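Local coordinates for arginine decarboxylase, A207R protein (Paramecium bursaria Chlorella virus 1, PDB 2NVA) that catalyses the pyridoxal 5'-phosphate-dependent decarboxylation of arginine to agmatine, using a TIM-barrel fold like that of eukaryotic ornithine decarboxylases, at residues P84-K94 with G106-E117; P300-V308 with L336-F347. All coordinates share one frame; numbering follows the deposited sequence.

How the interactions relate
Interaction 1 and interaction 2 share no secondary structure elements and lie on opposite sides of the chain's centre, their own centres about 45 Å apart. Interaction 1 (84-94 with 106-117) is mostly buried: two parallel barrel strands meet through few backbone bonds, and a lysine, a threonine and two acids tie the loop after one strand to the loop and helix start after the other, close to the ligand pocket and the second subunit. Interaction 2 (300-308 with 336-347) is only partly buried and away from the annotated sites. It has a short antiparallel ladder of three backbone bonds, proline and glutamine carbons laid on aromatic faces, and a direct arginine-aspartate ion pair, with ordered water bridging the arginine to a nearby carbonyl.

Interaction 1: residues P84-K94 with G106-E117; sequences PSRIIFAHTMK and GVDIATFDSSFE
K94 grips E117 with two of its nitrogens. K94 N donates to E117 OE1 over 2.8 Å, on the syn side of the carboxylate, while K94 NZ makes a salt bridge to the same E117 OE1 from the anti side, also at 2.8 Å. Bends at chi3 (-74°) and chi4 (-52°) curl the lysine so that NZ can donate to T111 O as well, 2.7 Å away, and to the carbonyl oxygen of H91. This gives the buried ammonium group three oxygen partners, and a lysine is long enough to gather them. Its CD lies over the centre of the F89 ring. E117 OE2 forms a second salt bridge, with K120.

A second polar link joins T92 OG1 to D113 OD2 (2.9 Å), the hydroxyl standing above the carboxylate plane. D113 also accepts from G150 N and forms a salt bridge with R272 of the second subunit, so a short acid here serves both the barrel and the dimer.

The backbones run parallel, F89 N donating to I109 O at 2.8 Å and T111 N weakly to F89 O. Strands 87-89 and 109-112, joined through helix 96-105, form a beta-alpha-beta unit of the TIM barrel. Their single bridge, F89 with A110, brings together the two ends of the eight-strand order and closes the ring. A90, just beyond it, belongs to the ligand pocket, where alanine takes little room.

Apolar contacts fill the rest. V107 spreads its methyls, CG1 against I87 CG2 and F89 CB, CG2 against P84 CB (3.9 Å); branched and compact, it fits between strand 87-89 and helices 71-80 and 96-105. I88 CD1 meets I109 CD1 at 3.7 Å, where the ends of the two isoleucines meet at a slant.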
loop_
_atom_site.group_PDB
_atom_site.type_symbol
_atom_site.label_atom_id
_atom_site.label_comp_id
_atom_site.label_asym_id
_atom_site.label_seq_id
_atom_site.Cartn_x
_atom_site.Cartn_y
_atom_site.Cartn_z
ATOM N N PRO A 84 -7.359 12.224 26.914
ATOM C CA PRO A 84 -6.105 11.477 26.731
ATOM C C PRO A 84 -5.874 10.407 27.815
ATOM O O PRO A 84 -5.093 9.475 27.591
ATOM C CB PRO A 84 -5.032 12.567 26.813
ATOM C CG PRO A 84 -5.735 13.814 26.371
ATOM C CD PRO A 84 -7.126 13.682 26.956
ATOM N N SER A 85 -6.563 10.523 28.954
ATOM C CA SER A 85 -6.489 9.486 30.017
ATOM C C SER A 85 -7.025 8.121 29.544
ATOM O O SER A 85 -6.713 7.084 30.151
ATOM C CB SER A 85 -7.230 9.933 31.283
ATOM O OG SER A 85 -8.617 10.103 31.044
ATOM N N ARG A 86 -7.850 8.145 28.488
ATOM C CA ARG A 86 -8.466 6.929 27.916
ATOM C C ARG A 86 -7.618 6.236 26.829
ATOM O O ARG A 86 -8.053 5.247 26.251
ATOM C CB ARG A 86 -9.873 7.235 27.383
ATOM C CG ARG A 86 -10.889 7.480 28.476
ATOM C CD ARG A 86 -12.124 8.175 27.918
ATOM N NE ARG A 86 -12.925 7.284 27.068
ATOM C CZ ARG A 86 -14.081 7.634 26.502
ATOM N NH1 ARG A 86 -14.749 6.771 25.750
ATOM N NH2 ARG A 86 -14.560 8.857 26.676
ATOM N N ILE A 87 -6.418 6.764 26.565
ATOM C CA ILE A 87 -5.536 6.271 25.492
ATOM C C ILE A 87 -4.367 5.472 26.073
ATOM O O ILE A 87 -3.747 5.911 27.052
ATOM C CB ILE A 87 -4.990 7.460 24.639
ATOM C CG1 ILE A 87 -6.164 8.247 24.034
ATOM C CG2 ILE A 87 -4.015 6.974 23.528
ATOM C CD1 ILE A 87 -5.762 9.571 23.398
ATOM N N ILE A 88 -4.093 4.299 25.490
ATOM C CA ILE A 88 -2.831 3.586 25.715
ATOM C C ILE A 88 -2.020 3.808 24.442
ATOM O O ILE A 88 -2.514 3.543 23.336
ATOM C CB ILE A 88 -3.009 2.058 25.940
ATOM C CG1 ILE A 88 -3.571 1.690 27.331
ATOM C CG2 ILE A 88 -1.663 1.324 25.830
ATOM C CD1 ILE A 88 -4.252 2.793 28.050
ATOM N N PHE A 89 -0.792 4.317 24.599
ATOM C CA PHE A 89 0.124 4.452 23.476
ATOM C C PHE A 89 0.744 3.071 23.273
ATOM O O PHE A 89 1.858 2.798 23.753
ATOM C CB PHE A 89 1.188 5.502 23.812
ATOM C CG PHE A 89 1.867 6.126 22.610
ATOM C CD1 PHE A 89 1.891 5.490 21.361
ATOM C CD2 PHE A 89 2.549 7.335 22.762
ATOM C CE1 PHE A 89 2.565 6.072 20.280
ATOM C CE2 PHE A 89 3.215 7.928 21.700
ATOM C CZ PHE A 89 3.232 7.307 20.453
ATOM N N ALA A 90 0.010 2.193 22.582
ATOM C CA ALA A 90 0.361 0.763 22.560
ATOM C C ALA A 90 1.285 0.404 21.389
ATOM O O ALA A 90 0.985 -0.494 20.597
ATOM C CB ALA A 90 -0.911 -0.102 22.546
ATOM N N HIS A 91 2.411 1.102 21.288
ATOM C CA HIS A 91 3.404 0.814 20.259
ATOM C C HIS A 91 4.733 0.811 21.007
ATOM O O HIS A 91 5.082 1.797 21.656
ATOM C CB HIS A 91 3.257 1.758 19.078
ATOM C CG HIS A 91 4.134 1.417 17.913
ATOM N ND1 HIS A 91 5.383 0.854 18.062
ATOM C CD2 HIS A 91 3.942 1.560 16.580
ATOM C CE1 HIS A 91 5.923 0.664 16.871
ATOM N NE2 HIS A 91 5.068 1.085 15.955
ATOM N N THR A 92 5.473 -0.276 20.913
ATOM C CA THR A 92 6.689 -0.402 21.733
ATOM C C THR A 92 7.838 0.466 21.245
ATOM O O THR A 92 8.851 0.598 21.945
ATOM C CB THR A 92 7.183 -1.874 21.851
ATOM O OG1 THR A 92 7.559 -2.352 20.553
ATOM C CG2 THR A 92 6.080 -2.775 22.440
ATOM N N MET A 93 7.687 1.060 20.057
ATOM C CA MET A 93 8.740 1.919 19.483
ATOM C C MET A 93 8.155 3.277 19.094
ATOM O O MET A 93 7.494 3.412 18.061
ATOM C CB MET A 93 9.388 1.237 18.273
ATOM C CG MET A 93 10.159 -0.019 18.634
ATOM S SD MET A 93 11.698 0.408 19.481
ATOM C CE MET A 93 12.365 -1.221 19.848
ATOM N N LYS A 94 8.406 4.275 19.940
ATOM C CA LYS A 94 7.759 5.582 19.831
ATOM C C LYS A 94 8.837 6.637 19.623
ATOM O O LYS A 94 9.861 6.607 20.311
ATOM C CB LYS A 94 6.999 5.883 21.132
ATOM C CG LYS A 94 5.857 4.896 21.455
ATOM C CD LYS A 94 5.435 4.932 22.939
ATOM C CE LYS A 94 6.467 4.241 23.867
ATOM N NZ LYS A 94 6.831 2.846 23.409
ATOM N N GLY A 106 -1.206 14.296 27.923
ATOM C CA GLY A 106 -1.780 13.466 28.986
ATOM C C GLY A 106 -1.925 11.996 28.634
ATOM O O GLY A 106 -2.607 11.247 29.338
ATOM N N VAL A 107 -1.289 11.570 27.550
ATOM C CA VAL A 107 -1.202 10.142 27.243
ATOM C C VAL A 107 -0.010 9.583 27.998
ATOM O O VAL A 107 1.136 9.805 27.600
ATOM C CB VAL A 107 -1.082 9.875 25.704
ATOM C CG1 VAL A 107 -0.959 8.370 25.420
ATOM C CG2 VAL A 107 -2.280 10.466 24.998
ATOM N N ASP A 108 -0.283 8.872 29.091
ATOM C CA ASP A 108 0.768 8.490 30.028
ATOM C C ASP A 108 0.703 7.013 30.417
ATOM O O ASP A 108 1.070 6.627 31.531
ATOM C CB ASP A 108 0.731 9.393 31.278
ATOM C CG ASP A 108 -0.607 9.357 31.989
ATOM O OD1 ASP A 108 -1.480 8.555 31.569
ATOM O OD2 ASP A 108 -0.796 10.143 32.963
ATOM N N ILE A 109 0.208 6.199 29.489
ATOM C CA ILE A 109 0.310 4.750 29.581
ATOM C C ILE A 109 0.838 4.293 28.227
ATOM O O ILE A 109 0.265 4.666 27.201
ATOM C CB ILE A 109 -1.042 4.072 29.838
ATOM C CG1 ILE A 109 -1.710 4.653 31.085
ATOM C CG2 ILE A 109 -0.836 2.562 29.977
ATOM C CD1 ILE A 109 -3.113 4.123 31.336
ATOM N N ALA A 110 1.928 3.527 28.226
ATOM C CA ALA A 110 2.552 3.062 26.972
ATOM C C ALA A 110 3.235 1.720 27.148
ATOM O O ALA A 110 3.455 1.274 28.275
ATOM C CB ALA A 110 3.557 4.100 26.437
ATOM N N THR A 111 3.549 1.078 26.025
ATOM C CA THR A 111 4.206 -0.227 26.034
ATOM C C THR A 111 5.696 -0.101 25.691
ATOM O O THR A 111 6.137 0.918 25.149
ATOM C CB THR A 111 3.533 -1.227 25.050
ATOM O OG1 THR A 111 3.510 -0.660 23.737
ATOM C CG2 THR A 111 2.086 -1.537 25.488
ATOM N N PHE A 112 6.465 -1.133 26.050
ATOM C CA PHE A 112 7.881 -1.221 25.665
ATOM C C PHE A 112 8.305 -2.677 25.578
ATOM O O PHE A 112 7.639 -3.566 26.133
ATOM C CB PHE A 112 8.790 -0.477 26.659
ATOM C CG PHE A 112 8.939 -1.174 27.985
ATOM C CD1 PHE A 112 10.109 -1.862 28.304
ATOM C CD2 PHE A 112 7.902 -1.144 28.915
ATOM C CE1 PHE A 112 10.256 -2.513 29.532
ATOM C CE2 PHE A 112 8.036 -1.804 30.145
ATOM C CZ PHE A 112 9.218 -2.483 30.453
ATOM N N ASP A 113 9.413 -2.907 24.878
ATOM C CA ASP A 113 10.026 -4.232 24.807
ATOM C C ASP A 113 11.555 -4.171 24.686
ATOM O O ASP A 113 12.189 -5.172 24.358
ATOM C CB ASP A 113 9.411 -5.076 23.675
ATOM C CG ASP A 113 9.623 -4.463 22.268
ATOM O OD1 ASP A 113 10.570 -3.652 22.069
ATOM O OD2 ASP A 113 8.824 -4.812 21.365
ATOM N N SER A 114 12.129 -2.994 24.959
ATOM C CA SER A 114 13.576 -2.793 24.840
ATOM C C SER A 114 14.131 -1.838 25.893
ATOM O O SER A 114 13.415 -0.974 26.410
ATOM C CB SER A 114 13.922 -2.247 23.446
ATOM O OG SER A 114 13.383 -0.946 23.256
ATOM N N SER A 115 15.416 -1.996 26.196
ATOM C CA SER A 115 16.086 -1.108 27.158
ATOM C C SER A 115 16.205 0.311 26.587
ATOM O O SER A 115 16.055 1.283 27.319
ATOM C CB SER A 115 17.458 -1.672 27.552
ATOM O OG SER A 115 18.353 -1.694 26.449
ATOM N N PHE A 116 16.450 0.425 25.281
ATOM C CA PHE A 116 16.571 1.744 24.645
ATOM C C PHE A 116 15.280 2.549 24.689
ATOM O O PHE A 116 15.308 3.788 24.757
ATOM C CB PHE A 116 17.079 1.617 23.214
ATOM C CG PHE A 116 18.522 1.246 23.144
ATOM C CD1 PHE A 116 19.512 2.207 23.360
ATOM C CD2 PHE A 116 18.897 -0.073 22.917
ATOM C CE1 PHE A 116 20.840 1.871 23.318
ATOM C CE2 PHE A 116 20.245 -0.426 22.864
ATOM C CZ PHE A 116 21.221 0.553 23.077
ATOM N N GLU A 117 14.156 1.845 24.651
ATOM C CA GLU A 117 12.858 2.513 24.806
ATOM C C GLU A 117 12.694 3.073 26.232
ATOM O O GLU A 117 12.125 4.164 26.425
ATOM C CB GLU A 117 11.723 1.555 24.478
ATOM C CG GLU A 117 10.411 2.255 24.153
ATOM C CD GLU A 117 10.399 2.955 22.787
ATOM O OE1 GLU A 117 9.397 3.641 22.489
ATOM O OE2 GLU A 117 11.389 2.819 22.007
HETATM O O HOH W 1 -3.063 7.668 28.751
HETATM O O HOH W 2 -4.238 7.294 31.184
HETATM O O HOH W 3 2.379 -2.713 21.928
#

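Interaction 2: residues P300-V308 with L336-F347; sequences PTPQLLRDV and LPELHIGDWVYF
R306 holds D343 side-on, with NE to OD1 (2.9 Å) and NH2 to OD2 (2.7 Å), both oxygens met on their syn sides and lying close to the guanidinium plane. The chain starts extended, CG anti to the backbone N (chi1 173°), and the turns at chi3 and chi4 bring the flat group round to the acid. The same NH2 donates to E338 O at 3.0 Å, so the guanidinium is fixed in rotation by three bonds at its edge. D343 OD2 also takes H340 N, from the other face of the carboxylate; the aspartate thus ties R306 to the type II turn H340-D343, where G342 readily adopts a positive phi. A water links R306 NH1 to E338 O.

Backbone bonds join the strands: Q303 N to Y346 O (2.8 Å, almost straight at 177°), Y346 N back to Q303 O, and L305 N to W344 O.

Two CH-pi contacts follow. P302 CB sits over a face of the F347 ring, 3.9 Å from its centroid, and Q303 CB similarly covers Y346; rigid proline and the glutamine's aliphatic root both offer flat rings carbon to lie against. A water bridges Q303 OE1 and Y346 OH.

Leucines add apolar contacts. L304 CG meets L339 CD2 at 3.6 Å, and L304 CD2 lies against P337 CB; L305 places CD1 on W344 CB and CD2 at the edge of Y346, while helix 2-11 packs against L305. Short strand 303-304 pairs antiparallel with strand 344-347, whose other neighbour is strand 262-274, in the beta-strand domain that accompanies the TIM barrel in ornithine decarboxylase-like enzymes.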
loop_
_atom_site.group_PDB
_atom_site.type_symbol
_atom_site.label_atom_id
_atom_site.label_comp_id
_atom_site.label_asym_id
_atom_site.label_seq_id
_atom_site.Cartn_x
_atom_site.Cartn_y
_atom_site.Cartn_z
ATOM N N PRO A 300 -12.149 -12.443 -1.448
ATOM C CA PRO A 300 -13.511 -11.993 -1.179
ATOM C C PRO A 300 -14.462 -12.219 -2.354
ATOM O O PRO A 300 -14.057 -12.079 -3.505
ATOM C CB PRO A 300 -13.329 -10.504 -0.916
ATOM C CG PRO A 300 -12.130 -10.097 -1.760
ATOM C CD PRO A 300 -11.283 -11.354 -1.953
ATOM N N THR A 301 -15.704 -12.582 -2.048
ATOM C CA THR A 301 -16.751 -12.731 -3.064
ATOM C C THR A 301 -17.742 -11.554 -2.955
ATOM O O THR A 301 -18.257 -11.274 -1.856
ATOM C CB THR A 301 -17.512 -14.072 -2.894
ATOM O OG1 THR A 301 -16.588 -15.170 -2.972
ATOM C CG2 THR A 301 -18.602 -14.250 -3.960
ATOM N N PRO A 302 -18.010 -10.865 -4.078
ATOM C CA PRO A 302 -18.958 -9.755 -4.054
ATOM C C PRO A 302 -20.417 -10.212 -4.091
ATOM O O PRO A 302 -20.720 -11.339 -4.518
ATOM C CB PRO A 302 -18.629 -9.001 -5.330
ATOM C CG PRO A 302 -18.194 -10.072 -6.283
ATOM C CD PRO A 302 -17.421 -11.050 -5.422
ATOM N N GLN A 303 -21.297 -9.310 -3.655
ATOM C CA GLN A 303 -22.745 -9.452 -3.793
ATOM C C GLN A 303 -23.198 -8.576 -4.958
ATOM O O GLN A 303 -22.881 -7.388 -4.992
ATOM C CB GLN A 303 -23.420 -8.970 -2.508
ATOM C CG GLN A 303 -23.088 -9.835 -1.298
ATOM C CD GLN A 303 -23.849 -11.133 -1.321
ATOM O OE1 GLN A 303 -25.068 -11.145 -1.500
ATOM N NE2 GLN A 303 -23.145 -12.242 -1.130
ATOM N N LEU A 304 -23.940 -9.152 -5.902
ATOM C CA LEU A 304 -24.503 -8.365 -7.006
ATOM C C LEU A 304 -25.669 -7.513 -6.518
ATOM O O LEU A 304 -26.507 -7.982 -5.737
ATOM C CB LEU A 304 -25.018 -9.295 -8.101
ATOM C CG LEU A 304 -24.082 -9.705 -9.224
ATOM C CD1 LEU A 304 -23.026 -10.703 -8.732
ATOM C CD2 LEU A 304 -24.946 -10.303 -10.348
ATOM N N LEU A 305 -25.718 -6.262 -6.959
ATOM C CA LEU A 305 -26.848 -5.397 -6.625
ATOM C C LEU A 305 -28.027 -5.593 -7.579
ATOM O O LEU A 305 -29.174 -5.411 -7.186
ATOM C CB LEU A 305 -26.416 -3.929 -6.525
ATOM C CG LEU A 305 -25.617 -3.732 -5.220
ATOM C CD1 LEU A 305 -24.650 -2.564 -5.328
ATOM C CD2 LEU A 305 -26.523 -3.600 -4.000
ATOM N N ARG A 306 -27.732 -5.959 -8.830
ATOM C CA ARG A 306 -28.763 -6.335 -9.806
ATOM C C ARG A 306 -29.352 -7.709 -9.466
ATOM O O ARG A 306 -28.616 -8.683 -9.252
ATOM C CB ARG A 306 -28.161 -6.347 -11.212
ATOM C CG ARG A 306 -29.078 -6.888 -12.283
ATOM C CD ARG A 306 -28.519 -6.657 -13.684
ATOM N NE ARG A 306 -27.111 -7.045 -13.818
ATOM C CZ ARG A 306 -26.682 -8.280 -14.082
ATOM N NH1 ARG A 306 -27.561 -9.267 -14.231
ATOM N NH2 ARG A 306 -25.374 -8.534 -14.204
ATOM N N ASP A 307 -30.681 -7.776 -9.377
ATOM C CA ASP A 307 -31.379 -9.041 -9.100
ATOM C C ASP A 307 -31.276 -9.995 -10.300
ATOM O O ASP A 307 -31.480 -9.591 -11.457
ATOM C CB ASP A 307 -32.855 -8.778 -8.770
ATOM C CG ASP A 307 -33.562 -10.004 -8.211
ATOM O OD1 ASP A 307 -32.885 -10.988 -7.841
ATOM O OD2 ASP A 307 -34.808 -9.988 -8.121
ATOM N N VAL A 308 -30.938 -11.252 -10.022
ATOM C CA VAL A 308 -30.918 -12.285 -11.052
ATOM C C VAL A 308 -31.857 -13.410 -10.635
ATOM O O VAL A 308 -32.049 -13.622 -9.434
ATOM C CB VAL A 308 -29.486 -12.838 -11.312
ATOM C CG1 VAL A 308 -28.562 -11.723 -11.823
ATOM C CG2 VAL A 308 -28.909 -13.504 -10.066
ATOM N N LEU A 336 -19.671 -16.465 -10.722
ATOM C CA LEU A 336 -20.654 -15.392 -10.541
ATOM C C LEU A 336 -21.608 -15.371 -11.735
ATOM O O LEU A 336 -21.230 -15.829 -12.806
ATOM C CB LEU A 336 -19.940 -14.027 -10.438
ATOM C CG LEU A 336 -19.111 -13.672 -9.191
ATOM C CD1 LEU A 336 -18.383 -12.337 -9.403
ATOM C CD2 LEU A 336 -19.981 -13.623 -7.937
ATOM N N PRO A 337 -22.823 -14.811 -11.561
ATOM C CA PRO A 337 -23.635 -14.480 -12.713
ATOM C C PRO A 337 -22.816 -13.551 -13.621
ATOM O O PRO A 337 -21.963 -12.805 -13.119
ATOM C CB PRO A 337 -24.818 -13.718 -12.099
ATOM C CG PRO A 337 -24.918 -14.236 -10.697
ATOM C CD PRO A 337 -23.481 -14.432 -10.289
ATOM N N GLU A 338 -23.054 -13.601 -14.921
ATOM C CA GLU A 338 -22.376 -12.689 -15.827
ATOM C C GLU A 338 -22.614 -11.230 -15.414
ATOM O O GLU A 338 -23.747 -10.840 -15.105
ATOM C CB GLU A 338 -22.816 -12.895 -17.281
ATOM C CG GLU A 338 -21.991 -12.050 -18.243
ATOM C CD GLU A 338 -22.286 -12.326 -19.702
ATOM O OE1 GLU A 338 -23.091 -13.246 -20.014
ATOM O OE2 GLU A 338 -21.699 -11.621 -20.549
ATOM N N LEU A 339 -21.546 -10.435 -15.399
ATOM C CA LEU A 339 -21.662 -9.016 -15.057
ATOM C C LEU A 339 -21.490 -8.165 -16.323
ATOM O O LEU A 339 -20.977 -8.653 -17.336
ATOM C CB LEU A 339 -20.595 -8.630 -14.030
ATOM C CG LEU A 339 -20.501 -9.442 -12.739
ATOM C CD1 LEU A 339 -19.261 -9.041 -11.943
ATOM C CD2 LEU A 339 -21.741 -9.243 -11.911
ATOM N N HIS A 340 -21.905 -6.903 -16.247
ATOM C CA HIS A 340 -21.812 -5.976 -17.368
ATOM C C HIS A 340 -21.218 -4.655 -16.921
ATOM O O HIS A 340 -21.369 -4.267 -15.758
ATOM C CB HIS A 340 -23.196 -5.769 -17.978
ATOM C CG HIS A 340 -23.791 -7.039 -18.493
ATOM N ND1 HIS A 340 -24.720 -7.763 -17.787
ATOM C CD2 HIS A 340 -23.502 -7.765 -19.595
ATOM C CE1 HIS A 340 -25.023 -8.857 -18.461
ATOM N NE2 HIS A 340 -24.303 -8.876 -19.565
ATOM N N ILE A 341 -20.527 -3.969 -17.837
ATOM C CA ILE A 341 -19.996 -2.651 -17.512
ATOM C C ILE A 341 -21.136 -1.776 -16.979
ATOM O O ILE A 341 -22.182 -1.677 -17.614
ATOM C CB ILE A 341 -19.266 -2.004 -18.712
ATOM C CG1 ILE A 341 -18.005 -2.821 -19.040
ATOM C CG2 ILE A 341 -18.926 -0.553 -18.422
ATOM C CD1 ILE A 341 -17.284 -2.401 -20.332
ATOM N N GLY A 342 -20.928 -1.173 -15.806
ATOM C CA GLY A 342 -21.988 -0.394 -15.144
ATOM C C GLY A 342 -22.671 -1.078 -13.963
ATOM O O GLY A 342 -23.272 -0.397 -13.132
ATOM N N ASP A 343 -22.575 -2.409 -13.881
ATOM C CA ASP A 343 -23.084 -3.164 -12.717
ATOM C C ASP A 343 -22.345 -2.739 -11.459
ATOM O O ASP A 343 -21.126 -2.542 -11.485
ATOM C CB ASP A 343 -22.851 -4.671 -12.877
ATOM C CG ASP A 343 -24.001 -5.383 -13.580
ATOM O OD1 ASP A 343 -25.172 -5.014 -13.323
ATOM O OD2 ASP A 343 -23.744 -6.336 -14.345
ATOM N N TRP A 344 -23.078 -2.625 -10.358
ATOM C CA TRP A 344 -22.442 -2.399 -9.069
ATOM C C TRP A 344 -22.480 -3.686 -8.275
ATOM O O TRP A 344 -23.442 -4.478 -8.368
ATOM C CB TRP A 344 -23.180 -1.295 -8.294
ATOM C CG TRP A 344 -22.931 0.101 -8.807
ATOM C CD1 TRP A 344 -23.627 0.765 -9.788
ATOM C CD2 TRP A 344 -21.938 1.009 -8.337
ATOM N NE1 TRP A 344 -23.114 2.033 -9.963
ATOM C CE2 TRP A 344 -22.066 2.202 -9.090
ATOM C CE3 TRP A 344 -20.932 0.926 -7.360
ATOM C CZ2 TRP A 344 -21.229 3.311 -8.880
ATOM C CZ3 TRP A 344 -20.107 2.028 -7.158
ATOM C CH2 TRP A 344 -20.256 3.199 -7.916
ATOM N N VAL A 345 -21.441 -3.892 -7.481
ATOM C CA VAL A 345 -21.422 -4.982 -6.515
ATOM C C VAL A 345 -21.006 -4.400 -5.173
ATOM O O VAL A 345 -20.496 -3.280 -5.126
ATOM C CB VAL A 345 -20.443 -6.129 -6.925
ATOM C CG1 VAL A 345 -20.782 -6.653 -8.335
ATOM C CG2 VAL A 345 -18.983 -5.662 -6.883
ATOM N N TYR A 346 -21.213 -5.145 -4.091
ATOM C CA TYR A 346 -20.567 -4.758 -2.851
ATOM C C TYR A 346 -19.902 -5.938 -2.164
ATOM O O TYR A 346 -20.309 -7.082 -2.328
ATOM C CB TYR A 346 -21.529 -4.010 -1.915
ATOM C CG TYR A 346 -22.560 -4.879 -1.237
ATOM C CD1 TYR A 346 -22.287 -5.499 -0.007
ATOM C CD2 TYR A 346 -23.819 -5.064 -1.804
ATOM C CE1 TYR A 346 -23.225 -6.298 0.618
ATOM C CE2 TYR A 346 -24.773 -5.857 -1.168
ATOM C CZ TYR A 346 -24.462 -6.475 0.029
ATOM O OH TYR A 346 -25.409 -7.263 0.647
ATOM N N PHE A 347 -18.869 -5.627 -1.385
ATOM C CA PHE A 347 -18.152 -6.618 -0.601
ATOM C C PHE A 347 -18.530 -6.455 0.863
ATOM O O PHE A 347 -18.295 -5.385 1.455
ATOM C CB PHE A 347 -16.642 -6.441 -0.789
ATOM C CG PHE A 347 -16.165 -6.828 -2.159
ATOM C CD1 PHE A 347 -15.680 -8.110 -2.398
ATOM C CD2 PHE A 347 -16.232 -5.918 -3.222
ATOM C CE1 PHE A 347 -15.239 -8.484 -3.669
ATOM C CE2 PHE A 347 -15.793 -6.281 -4.503
ATOM C CZ PHE A 347 -15.301 -7.580 -4.723
HETATM O O HOH W 4 -26.810 -9.045 -1.228
HETATM O O HOH W 5 -26.326 -11.760 -14.962
HETATM O O HOH W 6 -24.954 -6.038 -10.051
#